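Local coordinates for protein Pgp2 (Campylobacter jejuni subsp. jejuni, PDB 6XJ6) that probably trims peptidoglycan as an LD-carboxypeptidase of the YkuD family and, through a pocket on its accessory NTF2 domain, binds peptidoglycan and directs helical cell shape, at residues A[157-162]-A[238-243]; A[77-82]-A[101-106]; A[196-201]-A[278-283]; A[250-255]-A[271-276]. All coordinates share one frame; numbering follows the deposited sequence. Where two conformers were deposited one is given.

How the interactions relate
Domain docking in Pgp2 can be followed through four contacts that run from the catalytic YkuD domain into the NTF2-like domain. Interaction 2 comes first along the chain and lies within the catalytic part; interaction 1 joins strand 156-161 of that part to the end of strand 232-240 and the loop after it. Their centres are about 9 Å apart, and strands 77-80 and 156-161 are sheet neighbours. Interaction 4 pairs strand 249-260, the neighbour of 232-240, with 263-275, its centre about 12 Å from that of interaction 1. Interaction 3, about 11 Å from interaction 4 between centres, closes a loop enclosing it. Interactions 1, 2 and 4 touch one another where the two domains meet.

Interaction 1: residues A[157-162]-A[238-243]; sequences FVMTEE and ISPYPN
Two prolines and one straight methionine make this seam between the catalytic domain and the NTF2-like domain, a joint built from apolar packing without direct hydrogen bonds between the two segments. M159 leaves strand 156-161 with CG anti to its backbone N (chi1 179°) and stays extended to the methyl, so that the whole chain lies across both proline rings at roughly right angles. Its tip, CE, meets P240 CG at 3.7 Å, while nearer the backbone M159 CG rests 3.9 Å from P242 CG. P242 has the larger share of the contact, and its ring also leans on the other main chain: P242 CB is 3.4 Å from the carbonyl oxygen T160 O. Beyond it, E161 passes obliquely, its CG 4.2 Å from P242 CG.

The next shell fixes these groups. The carboxylate of E161 turns from the prolines to a salt bridge with R167 and a hydrogen bond from N33, which leaves its aliphatic part to the packing. On the proline side, N243 ND2 donates to Y241 O at 3.2 Å, a nearly straight bond (165°) lying in the plane of both amide and carbonyl, and so ties the residues on either side of P242. One cost is visible: P240 O is buried with no polar partner.

Further out, S239 and Y241 pack on F78 of strand 77-80, and M159 also touches I29 and L31 of strand 27-33. Strand 156-161 thus lies between strands 27-33 and 77-80 in the mixed catalytic sheet, while strand 232-240 brings to it an antiparallel sheet continued by strand 249-260.

Interaction 2: residues A[77-82]-A[101-106]; sequences GFYELG and YPNLLD
D106 OD2 is gripped by two donors, one on each of its lone pairs. Y79 OH donates to its syn side over a short 2.6 Å, and the backbone N103 N donates to the anti side of the same D106 OD2 at 3.0 Å. The second bond is half of a capping box: in return D106 N gives a nearly straight hydrogen bond (172°) to N103 OD1, which closes the N-terminus of helix 104-108 with N103 as N-cap. Y79 thus ties strand 77-80 to the capped helix start. Its ring and the carboxylate meet tip to tip, their planes only 23° apart, with D106 OD2 at the ring edge. Two donors and the nearby helix start would be expected to favour the ionised carboxylate.

N103 brings its amide across the Y79 ring at about a right angle, the two planes 21° apart, N103 ND2 lying 3.3 Å from Y79 CE2. The same nitrogen also hydrogen-bonds Y241 OH of the NTF2-like domain. Y101, its hydroxyl bonded to T112, offers a ring edge, with Y101 CD1 3.5 Å from Y79 OH. Back on strand 77-80, N103 ND2 reaches F78 O in a weak, bent hydrogen bond of 3.3 Å.

Interaction 3: residues A[196-201]-A[278-283]; sequences LSFYDE and KGKMKI
F198, I283 and K282 bury the most surface where, within the NTF2-like domain, the turn after helix 192-196 meets strand 281-283. The F198 ring lies under the extended chain of K280, which crosses it at about a right angle, its CE 3.4 Å from F198 CE2. K280 NZ sits 4.4 Å from the centroid of the F198 ring in a cation-pi contact over the face, and hydrogen-bonds S197 OG at 2.7 Å, a hydroxyl also bonded to T194 O. The F198 carbonyl adds a backbone bond: I283 N donates to F198 O at 2.7 Å, beside the single bridge of Y199 with I283.

I283 then lays its CD1 over one face of the Y199 ring, 4.0 Å from its centroid, as the two side chains run side by side. K282, bent at chi2 (-68°), folds its ammonium back over the turn. K282 NZ bonds S197 O at 2.7 Å from above the carbonyl plane, reaches Y199 O weakly, and shares a water with E201 N.

F198 also touches D179 and T182 of helix 170-188; Y199 packs against F212 of helix 212-223. Strand 281-283 pairs with strand 263-275 in the antiparallel sheet.

Interaction 4: residues A[250-255]-A[271-276]; sequences YRISFY and LYVKID
R251 and Y272 are paired as a non-hydrogen-bonded antiparallel pair and run side by side on one face of the NTF2-like sheet. The arginine chain is anti at chi1 (-170°) and turns at chi3, so its methylenes lie along the tyrosine while the guanidinium stands steeply to it, the two planes 79° apart. R251 CG approaches the ring off-centre in a CH-pi contact, 4.1 Å from the centroid of the Y272 ring. At the far ends one water joins the polar tips: it accepts from R251 NH1 and lies 2.6 Å from Y272 OH, in the plane of the ring.

The other face carries Y250, I252, L271 and V273. V273 CG2, in the crowded position between backbone N and carbonyl carbon, meets Y250 CB at 4.0 Å, and the CD1 of I252 crosses toward V273 at about a right angle. F254 turns a ring edge to L271, while Y250 meets I275 obliquely and sends its hydroxyl to Q172.

Between the two faces, the hydrogen-bonded pairs Y250 with V273 and I252 with L271 hold the hairpin of strands 249-260 and 263-275. The L271 N to I252 O bond is the shortest at 2.7 Å.

The chemistry thus divides by face: the largely apolar face, with Y250, L271 and I275, packs against helix 170-188, whereas R251 and Y272 look to the catalytic domain. There R251 has a long, weak ion pair with E80 and Y272 packs on N103; E80 is also salt-bridged to K155, so it probably balances the arginine charge only in part.

Interaction 1: residues A[157-162]-A[238-243]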
# COMPACT_ATOMS: atom_id res chain seq x y z
N PHE A 157 -3.75 7.88 -1.06
CA PHE A 157 -3.53 6.61 -0.40
C PHE A 157 -4.22 6.58 0.95
O PHE A 157 -4.55 7.62 1.54
CB PHE A 157 -2.03 6.35 -0.24
CG PHE A 157 -1.32 6.19 -1.54
CD1 PHE A 157 -1.60 5.10 -2.35
CD2 PHE A 157 -0.39 7.12 -1.97
CE1 PHE A 157 -0.96 4.94 -3.56
CE2 PHE A 157 0.25 6.96 -3.18
CZ PHE A 157 -0.03 5.88 -3.97
N VAL A 158 -4.43 5.36 1.45
CA VAL A 158 -5.14 5.09 2.68
C VAL A 158 -4.22 4.25 3.55
O VAL A 158 -3.83 3.15 3.15
CB VAL A 158 -6.45 4.34 2.40
CG1 VAL A 158 -7.11 3.83 3.68
CG2 VAL A 158 -7.39 5.24 1.62
N MET A 159 -3.86 4.78 4.71
CA MET A 159 -2.96 4.12 5.63
C MET A 159 -3.72 3.98 6.94
O MET A 159 -4.06 4.98 7.57
CB MET A 159 -1.69 4.96 5.80
CG MET A 159 -0.68 4.39 6.76
SD MET A 159 0.82 5.37 6.73
CE MET A 159 1.66 4.72 8.16
N THR A 160 -4.03 2.74 7.32
CA THR A 160 -4.83 2.48 8.50
C THR A 160 -4.04 1.66 9.51
O THR A 160 -3.60 0.55 9.20
CB THR A 160 -6.14 1.79 8.13
OG1 THR A 160 -6.82 2.63 7.20
CG2 THR A 160 -7.00 1.57 9.36
N GLU A 161 -3.85 2.24 10.69
CA GLU A 161 -3.16 1.63 11.81
C GLU A 161 -4.17 1.03 12.78
O GLU A 161 -5.29 1.53 12.94
CB GLU A 161 -2.37 2.69 12.58
CG GLU A 161 -1.34 3.41 11.77
CD GLU A 161 -0.72 4.58 12.50
OE1 GLU A 161 -1.38 5.21 13.35
OE2 GLU A 161 0.46 4.88 12.21
N GLU A 162 -3.75 -0.03 13.47
CA GLU A 162 -4.57 -0.59 14.53
C GLU A 162 -4.38 0.17 15.83
O GLU A 162 -5.34 0.67 16.42
CB GLU A 162 -4.20 -2.06 14.74
CG GLU A 162 -4.99 -2.77 15.82
CD GLU A 162 -6.38 -3.17 15.38
OE1 GLU A 162 -7.11 -3.69 16.24
OE2 GLU A 162 -6.72 -2.95 14.20
N ILE A 238 7.13 4.26 -2.31
CA ILE A 238 7.39 3.31 -1.24
C ILE A 238 6.68 3.80 0.00
O ILE A 238 6.81 4.97 0.38
CB ILE A 238 8.90 3.14 -1.00
CG1 ILE A 238 9.52 2.49 -2.25
CG2 ILE A 238 9.17 2.30 0.24
CD1 ILE A 238 10.99 2.24 -2.15
N SER A 239 5.89 2.92 0.62
CA SER A 239 5.05 3.32 1.73
C SER A 239 5.14 2.34 2.88
O SER A 239 5.17 1.12 2.67
CB SER A 239 3.60 3.38 1.26
OG SER A 239 3.46 4.20 0.11
N PRO A 240 5.11 2.83 4.12
CA PRO A 240 5.06 1.92 5.27
C PRO A 240 3.71 1.22 5.31
O PRO A 240 2.68 1.79 4.94
CB PRO A 240 5.23 2.86 6.47
CG PRO A 240 4.67 4.14 6.01
CD PRO A 240 5.02 4.24 4.54
N TYR A 241 3.73 -0.03 5.77
CA TYR A 241 2.57 -0.92 5.70
C TYR A 241 2.19 -1.39 7.10
O TYR A 241 2.81 -2.33 7.63
CB TYR A 241 2.85 -2.11 4.79
CG TYR A 241 1.58 -2.84 4.38
CD1 TYR A 241 0.99 -3.77 5.21
CD2 TYR A 241 0.95 -2.55 3.17
CE1 TYR A 241 -0.16 -4.42 4.85
CE2 TYR A 241 -0.21 -3.19 2.81
CZ TYR A 241 -0.77 -4.12 3.65
OH TYR A 241 -1.93 -4.78 3.32
N PRO A 242 1.20 -0.77 7.74
CA PRO A 242 0.81 -1.20 9.09
C PRO A 242 0.33 -2.64 9.08
O PRO A 242 -0.35 -3.07 8.16
CB PRO A 242 -0.32 -0.25 9.47
CG PRO A 242 -0.10 0.97 8.61
CD PRO A 242 0.45 0.44 7.32
N ASN A 243 0.68 -3.37 10.14
CA ASN A 243 0.25 -4.76 10.25
C ASN A 243 0.23 -5.15 11.72
O ASN A 243 0.81 -4.48 12.57
CB ASN A 243 1.19 -5.67 9.46
CG ASN A 243 2.58 -5.70 10.03
OD1 ASN A 243 2.89 -6.53 10.88
ND2 ASN A 243 3.41 -4.77 9.59

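Interaction 2: residues A[77-82]-A[101-106]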
# COMPACT_ATOMS: atom_id res chain seq x y z
N GLY A 77 -3.58 -1.66 7.13
CA GLY A 77 -2.64 -1.78 6.04
C GLY A 77 -2.58 -0.50 5.22
O GLY A 77 -2.93 0.57 5.71
N PHE A 78 -2.15 -0.66 3.98
CA PHE A 78 -1.97 0.46 3.06
C PHE A 78 -2.77 0.17 1.80
O PHE A 78 -2.58 -0.88 1.16
CB PHE A 78 -0.48 0.66 2.73
CG PHE A 78 -0.16 2.03 2.21
CD1 PHE A 78 0.19 3.05 3.08
CD2 PHE A 78 -0.20 2.30 0.86
CE1 PHE A 78 0.50 4.31 2.60
CE2 PHE A 78 0.11 3.56 0.38
CZ PHE A 78 0.45 4.56 1.26
N TYR A 79 -3.64 1.11 1.44
CA TYR A 79 -4.63 0.98 0.38
C TYR A 79 -4.64 2.26 -0.44
O TYR A 79 -3.84 3.18 -0.21
CB TYR A 79 -6.01 0.67 0.99
CG TYR A 79 -6.03 -0.63 1.73
CD1 TYR A 79 -5.74 -0.68 3.09
CD2 TYR A 79 -6.29 -1.82 1.08
CE1 TYR A 79 -5.72 -1.87 3.78
CE2 TYR A 79 -6.28 -3.02 1.75
CZ TYR A 79 -5.99 -3.04 3.10
OH TYR A 79 -5.95 -4.24 3.76
N GLU A 80 -5.54 2.31 -1.41
CA GLU A 80 -5.78 3.51 -2.19
C GLU A 80 -7.24 3.92 -2.04
O GLU A 80 -8.10 3.10 -1.70
CB GLU A 80 -5.44 3.29 -3.66
CG GLU A 80 -4.03 2.83 -3.86
CD GLU A 80 -3.79 2.36 -5.26
OE1 GLU A 80 -3.78 3.22 -6.16
OE2 GLU A 80 -3.63 1.13 -5.46
N LEU A 81 -7.50 5.20 -2.28
CA LEU A 81 -8.84 5.76 -2.20
C LEU A 81 -9.33 6.16 -3.58
O LEU A 81 -8.61 6.83 -4.34
CB LEU A 81 -8.86 6.98 -1.28
CG LEU A 81 -10.26 7.38 -0.80
CD1 LEU A 81 -10.83 6.35 0.16
CD2 LEU A 81 -10.19 8.75 -0.15
N GLY A 82 -10.56 5.75 -3.91
CA GLY A 82 -11.19 6.13 -5.15
C GLY A 82 -11.87 7.48 -5.06
O GLY A 82 -11.85 8.17 -4.04
N TYR A 101 -9.64 -2.19 -0.40
CA TYR A 101 -9.69 -3.48 0.28
C TYR A 101 -10.56 -4.46 -0.52
O TYR A 101 -11.69 -4.10 -0.90
CB TYR A 101 -10.24 -3.40 1.71
CG TYR A 101 -10.29 -4.77 2.34
CD1 TYR A 101 -9.20 -5.29 3.03
CD2 TYR A 101 -11.40 -5.59 2.17
CE1 TYR A 101 -9.23 -6.56 3.56
CE2 TYR A 101 -11.43 -6.86 2.70
CZ TYR A 101 -10.34 -7.34 3.40
OH TYR A 101 -10.35 -8.61 3.93
N PRO A 102 -10.11 -5.69 -0.75
CA PRO A 102 -8.82 -6.29 -0.39
C PRO A 102 -7.76 -6.00 -1.42
O PRO A 102 -8.02 -6.06 -2.63
CB PRO A 102 -9.14 -7.80 -0.36
CG PRO A 102 -10.20 -7.95 -1.39
CD PRO A 102 -11.02 -6.69 -1.34
N ASN A 103 -6.55 -5.69 -0.95
CA ASN A 103 -5.44 -5.50 -1.86
C ASN A 103 -4.83 -6.86 -2.22
O ASN A 103 -5.32 -7.92 -1.80
CB ASN A 103 -4.43 -4.50 -1.29
CG ASN A 103 -3.71 -5.01 -0.05
OD1 ASN A 103 -3.45 -6.21 0.09
ND2 ASN A 103 -3.34 -4.10 0.84
N LEU A 104 -3.78 -6.84 -3.03
CA LEU A 104 -3.20 -8.09 -3.51
C LEU A 104 -2.71 -8.96 -2.36
O LEU A 104 -2.89 -10.18 -2.37
CB LEU A 104 -2.06 -7.80 -4.48
CG LEU A 104 -1.34 -9.03 -5.02
CD1 LEU A 104 -2.26 -9.88 -5.87
CD2 LEU A 104 -0.11 -8.59 -5.79
N LEU A 105 -2.07 -8.36 -1.36
CA LEU A 105 -1.58 -9.14 -0.23
C LEU A 105 -2.74 -9.78 0.52
O LEU A 105 -2.71 -10.98 0.83
CB LEU A 105 -0.75 -8.26 0.70
CG LEU A 105 -0.16 -8.96 1.93
CD1 LEU A 105 0.87 -10.00 1.53
CD2 LEU A 105 0.44 -7.93 2.86
N ASP A 106 -3.78 -9.00 0.81
CA ASP A 106 -5.00 -9.55 1.39
C ASP A 106 -5.49 -10.74 0.58
O ASP A 106 -5.83 -11.79 1.14
CB ASP A 106 -6.09 -8.48 1.40
CG ASP A 106 -5.76 -7.29 2.30
OD1 ASP A 106 -5.13 -7.49 3.36
OD2 ASP A 106 -6.17 -6.17 1.96

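Interaction 3: residues A[196-201]-A[278-283]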
# COMPACT_ATOMS: atom_id res chain seq x y z
N LEU A 196 15.71 -15.11 -6.77
CA LEU A 196 14.93 -15.85 -5.79
C LEU A 196 15.27 -15.48 -4.35
O LEU A 196 14.44 -15.68 -3.46
CB LEU A 196 15.12 -17.35 -5.98
CG LEU A 196 14.56 -17.94 -7.28
CD1 LEU A 196 14.96 -19.39 -7.42
CD2 LEU A 196 13.04 -17.79 -7.31
N SER A 197 16.46 -14.93 -4.10
CA SER A 197 16.83 -14.54 -2.74
C SER A 197 15.94 -13.43 -2.20
O SER A 197 15.96 -13.17 -0.99
CB SER A 197 18.29 -14.08 -2.70
OG SER A 197 18.45 -12.79 -3.27
N PHE A 198 15.16 -12.75 -3.05
CA PHE A 198 14.30 -11.67 -2.61
C PHE A 198 12.88 -12.12 -2.32
O PHE A 198 12.02 -11.27 -2.09
CB PHE A 198 14.31 -10.54 -3.64
CG PHE A 198 15.62 -9.82 -3.73
CD1 PHE A 198 16.48 -10.07 -4.77
CD2 PHE A 198 15.99 -8.92 -2.75
CE1 PHE A 198 17.69 -9.42 -4.85
CE2 PHE A 198 17.20 -8.27 -2.82
CZ PHE A 198 18.06 -8.52 -3.87
N TYR A 199 12.62 -13.42 -2.30
CA TYR A 199 11.31 -13.96 -1.98
C TYR A 199 11.40 -14.72 -0.66
O TYR A 199 12.40 -15.38 -0.38
CB TYR A 199 10.79 -14.85 -3.11
CG TYR A 199 10.54 -14.04 -4.36
CD1 TYR A 199 9.29 -13.52 -4.65
CD2 TYR A 199 11.58 -13.78 -5.25
CE1 TYR A 199 9.08 -12.76 -5.78
CE2 TYR A 199 11.38 -13.02 -6.38
CZ TYR A 199 10.13 -12.51 -6.65
OH TYR A 199 9.93 -11.75 -7.77
N ASP A 200 10.35 -14.59 0.15
CA ASP A 200 10.32 -15.25 1.45
C ASP A 200 9.90 -16.69 1.25
O ASP A 200 8.74 -16.98 0.93
CB ASP A 200 9.37 -14.53 2.41
CG ASP A 200 9.34 -15.18 3.78
OD1 ASP A 200 8.79 -16.29 3.90
OD2 ASP A 200 9.92 -14.60 4.73
N GLU A 201 10.84 -17.61 1.46
CA GLU A 201 10.60 -19.02 1.19
C GLU A 201 9.40 -19.56 1.96
O GLU A 201 8.80 -20.55 1.54
CB GLU A 201 11.85 -19.82 1.55
CG GLU A 201 11.79 -21.28 1.16
CD GLU A 201 13.13 -21.97 1.33
OE1 GLU A 201 13.14 -23.14 1.77
OE2 GLU A 201 14.16 -21.35 1.03
N LYS A 278 17.96 -9.79 8.61
CA LYS A 278 19.25 -9.36 8.09
C LYS A 278 19.14 -8.07 7.29
O LYS A 278 20.11 -7.67 6.64
CB LYS A 278 19.88 -10.47 7.25
CG LYS A 278 19.91 -11.83 7.96
CD LYS A 278 20.58 -11.76 9.32
CE LYS A 278 20.42 -13.06 10.10
NZ LYS A 278 20.84 -12.90 11.52
N GLY A 279 17.99 -7.41 7.33
CA GLY A 279 17.82 -6.13 6.67
C GLY A 279 17.54 -6.21 5.19
O GLY A 279 17.70 -5.20 4.50
N LYS A 280 17.11 -7.37 4.69
CA LYS A 280 16.93 -7.59 3.26
C LYS A 280 15.46 -7.66 2.90
O LYS A 280 14.65 -8.21 3.66
CB LYS A 280 17.62 -8.89 2.82
CG LYS A 280 17.53 -9.15 1.33
CD LYS A 280 18.34 -10.37 0.92
CE LYS A 280 18.33 -10.55 -0.59
NZ LYS A 280 19.33 -11.53 -1.07
N MET A 281 15.13 -7.14 1.72
CA MET A 281 13.77 -7.21 1.19
C MET A 281 13.35 -8.65 0.95
O MET A 281 14.09 -9.43 0.34
CB MET A 281 13.71 -6.46 -0.13
CG MET A 281 12.34 -6.46 -0.78
SD MET A 281 12.26 -5.46 -2.28
CE MET A 281 13.03 -6.56 -3.45
N LYS A 282 12.15 -8.99 1.40
CA LYS A 282 11.53 -10.28 1.09
C LYS A 282 10.13 -10.01 0.57
O LYS A 282 9.29 -9.46 1.29
CB LYS A 282 11.49 -11.18 2.33
CG LYS A 282 12.85 -11.70 2.76
CD LYS A 282 13.42 -12.68 1.74
CE LYS A 282 14.71 -13.30 2.25
NZ LYS A 282 15.19 -14.39 1.35
N ILE A 283 9.88 -10.41 -0.67
CA ILE A 283 8.61 -10.16 -1.33
C ILE A 283 7.57 -11.15 -0.82
O ILE A 283 7.80 -12.37 -0.83
CB ILE A 283 8.77 -10.25 -2.86
CG1 ILE A 283 9.72 -9.15 -3.35
CG2 ILE A 283 7.42 -10.16 -3.56
CD1 ILE A 283 10.26 -9.39 -4.73
O HOH W 1 13.47 -16.49 2.78

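Interaction 4: residues A[250-255]-A[271-276]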
# COMPACT_ATOMS: atom_id res chain seq x y z
N TYR A 250 6.47 -2.91 3.89
CA TYR A 250 6.31 -1.77 3.01
C TYR A 250 5.59 -2.21 1.75
O TYR A 250 5.64 -3.38 1.36
CB TYR A 250 7.67 -1.19 2.58
CG TYR A 250 8.36 -0.35 3.63
CD1 TYR A 250 9.07 -0.94 4.67
CD2 TYR A 250 8.33 1.03 3.57
CE1 TYR A 250 9.72 -0.15 5.63
CE2 TYR A 250 8.96 1.81 4.52
CZ TYR A 250 9.65 1.21 5.54
OH TYR A 250 10.30 2.00 6.48
N ARG A 251 4.93 -1.25 1.12
CA ARG A 251 4.38 -1.40 -0.22
C ARG A 251 5.27 -0.62 -1.18
O ARG A 251 5.63 0.52 -0.89
CB ARG A 251 2.95 -0.88 -0.29
CG ARG A 251 2.28 -1.23 -1.58
CD ARG A 251 0.95 -0.55 -1.72
NE ARG A 251 1.14 0.68 -2.45
CZ ARG A 251 0.27 1.20 -3.32
NH1 ARG A 251 -0.89 0.61 -3.56
NH2 ARG A 251 0.58 2.33 -3.93
N ILE A 252 5.64 -1.24 -2.29
CA ILE A 252 6.46 -0.61 -3.32
C ILE A 252 5.67 -0.70 -4.62
O ILE A 252 5.42 -1.81 -5.11
CB ILE A 252 7.82 -1.30 -3.48
CG1 ILE A 252 8.56 -1.38 -2.14
CG2 ILE A 252 8.65 -0.55 -4.53
CD1 ILE A 252 9.85 -2.16 -2.19
N SER A 253 5.30 0.44 -5.18
CA SER A 253 4.60 0.47 -6.46
C SER A 253 5.42 1.27 -7.46
O SER A 253 6.16 2.19 -7.09
CB SER A 253 3.19 1.05 -6.33
OG SER A 253 3.20 2.38 -5.88
N PHE A 254 5.31 0.90 -8.72
CA PHE A 254 6.09 1.55 -9.76
C PHE A 254 5.55 1.12 -11.11
O PHE A 254 4.82 0.13 -11.22
CB PHE A 254 7.59 1.22 -9.66
CG PHE A 254 7.89 -0.26 -9.62
CD1 PHE A 254 8.22 -0.94 -10.77
CD2 PHE A 254 7.86 -0.95 -8.42
CE1 PHE A 254 8.50 -2.29 -10.73
CE2 PHE A 254 8.14 -2.31 -8.37
CZ PHE A 254 8.46 -2.97 -9.53
N TYR A 255 5.91 1.89 -12.14
CA TYR A 255 5.63 1.52 -13.52
C TYR A 255 6.82 0.76 -14.07
O TYR A 255 7.98 1.12 -13.84
CB TYR A 255 5.42 2.76 -14.39
CG TYR A 255 4.12 3.49 -14.19
CD1 TYR A 255 4.10 4.83 -13.84
CD2 TYR A 255 2.90 2.85 -14.37
CE1 TYR A 255 2.91 5.51 -13.66
CE2 TYR A 255 1.70 3.52 -14.19
CZ TYR A 255 1.72 4.85 -13.84
OH TYR A 255 0.53 5.52 -13.67
N LEU A 271 4.77 -4.46 -5.24
CA LEU A 271 5.35 -5.44 -4.34
C LEU A 271 4.89 -5.12 -2.92
O LEU A 271 4.93 -3.96 -2.50
CB LEU A 271 6.88 -5.41 -4.38
CG LEU A 271 7.55 -5.62 -5.74
CD1 LEU A 271 9.06 -5.48 -5.60
CD2 LEU A 271 7.21 -6.98 -6.32
N TYR A 272 4.47 -6.15 -2.20
CA TYR A 272 4.26 -6.07 -0.76
C TYR A 272 5.40 -6.84 -0.13
O TYR A 272 5.60 -8.02 -0.45
CB TYR A 272 2.89 -6.66 -0.38
CG TYR A 272 1.75 -5.84 -0.95
CD1 TYR A 272 1.32 -6.04 -2.25
CD2 TYR A 272 1.15 -4.83 -0.21
CE1 TYR A 272 0.31 -5.28 -2.79
CE2 TYR A 272 0.13 -4.06 -0.75
CZ TYR A 272 -0.28 -4.28 -2.04
OH TYR A 272 -1.27 -3.51 -2.59
N VAL A 273 6.18 -6.18 0.72
CA VAL A 273 7.44 -6.74 1.20
C VAL A 273 7.56 -6.58 2.70
O VAL A 273 6.91 -5.74 3.33
CB VAL A 273 8.67 -6.08 0.50
CG1 VAL A 273 8.50 -6.09 -1.01
CG2 VAL A 273 8.91 -4.66 1.01
N LYS A 274 8.42 -7.41 3.29
CA LYS A 274 8.92 -7.18 4.63
C LYS A 274 10.44 -7.02 4.55
O LYS A 274 11.07 -7.37 3.55
CB LYS A 274 8.57 -8.34 5.57
CG LYS A 274 9.20 -9.66 5.20
CD LYS A 274 8.80 -10.76 6.16
CE LYS A 274 9.33 -12.09 5.68
NZ LYS A 274 8.86 -13.23 6.51
N ILE A 275 11.01 -6.48 5.62
CA ILE A 275 12.46 -6.44 5.80
C ILE A 275 12.81 -7.53 6.79
O ILE A 275 12.33 -7.52 7.93
CB ILE A 275 12.93 -5.07 6.29
CG1 ILE A 275 12.60 -3.98 5.27
CG2 ILE A 275 14.41 -5.10 6.54
CD1 ILE A 275 12.88 -2.58 5.75
N ASP A 276 13.65 -8.47 6.37
CA ASP A 276 13.95 -9.62 7.21
C ASP A 276 14.97 -9.24 8.29
O ASP A 276 15.43 -8.10 8.38
CB ASP A 276 14.37 -10.82 6.36
CG ASP A 276 15.77 -10.70 5.77
OD1 ASP A 276 16.50 -9.73 6.08
OD2 ASP A 276 16.13 -11.59 4.98
O HOH W 2 -2.36 -1.32 -1.58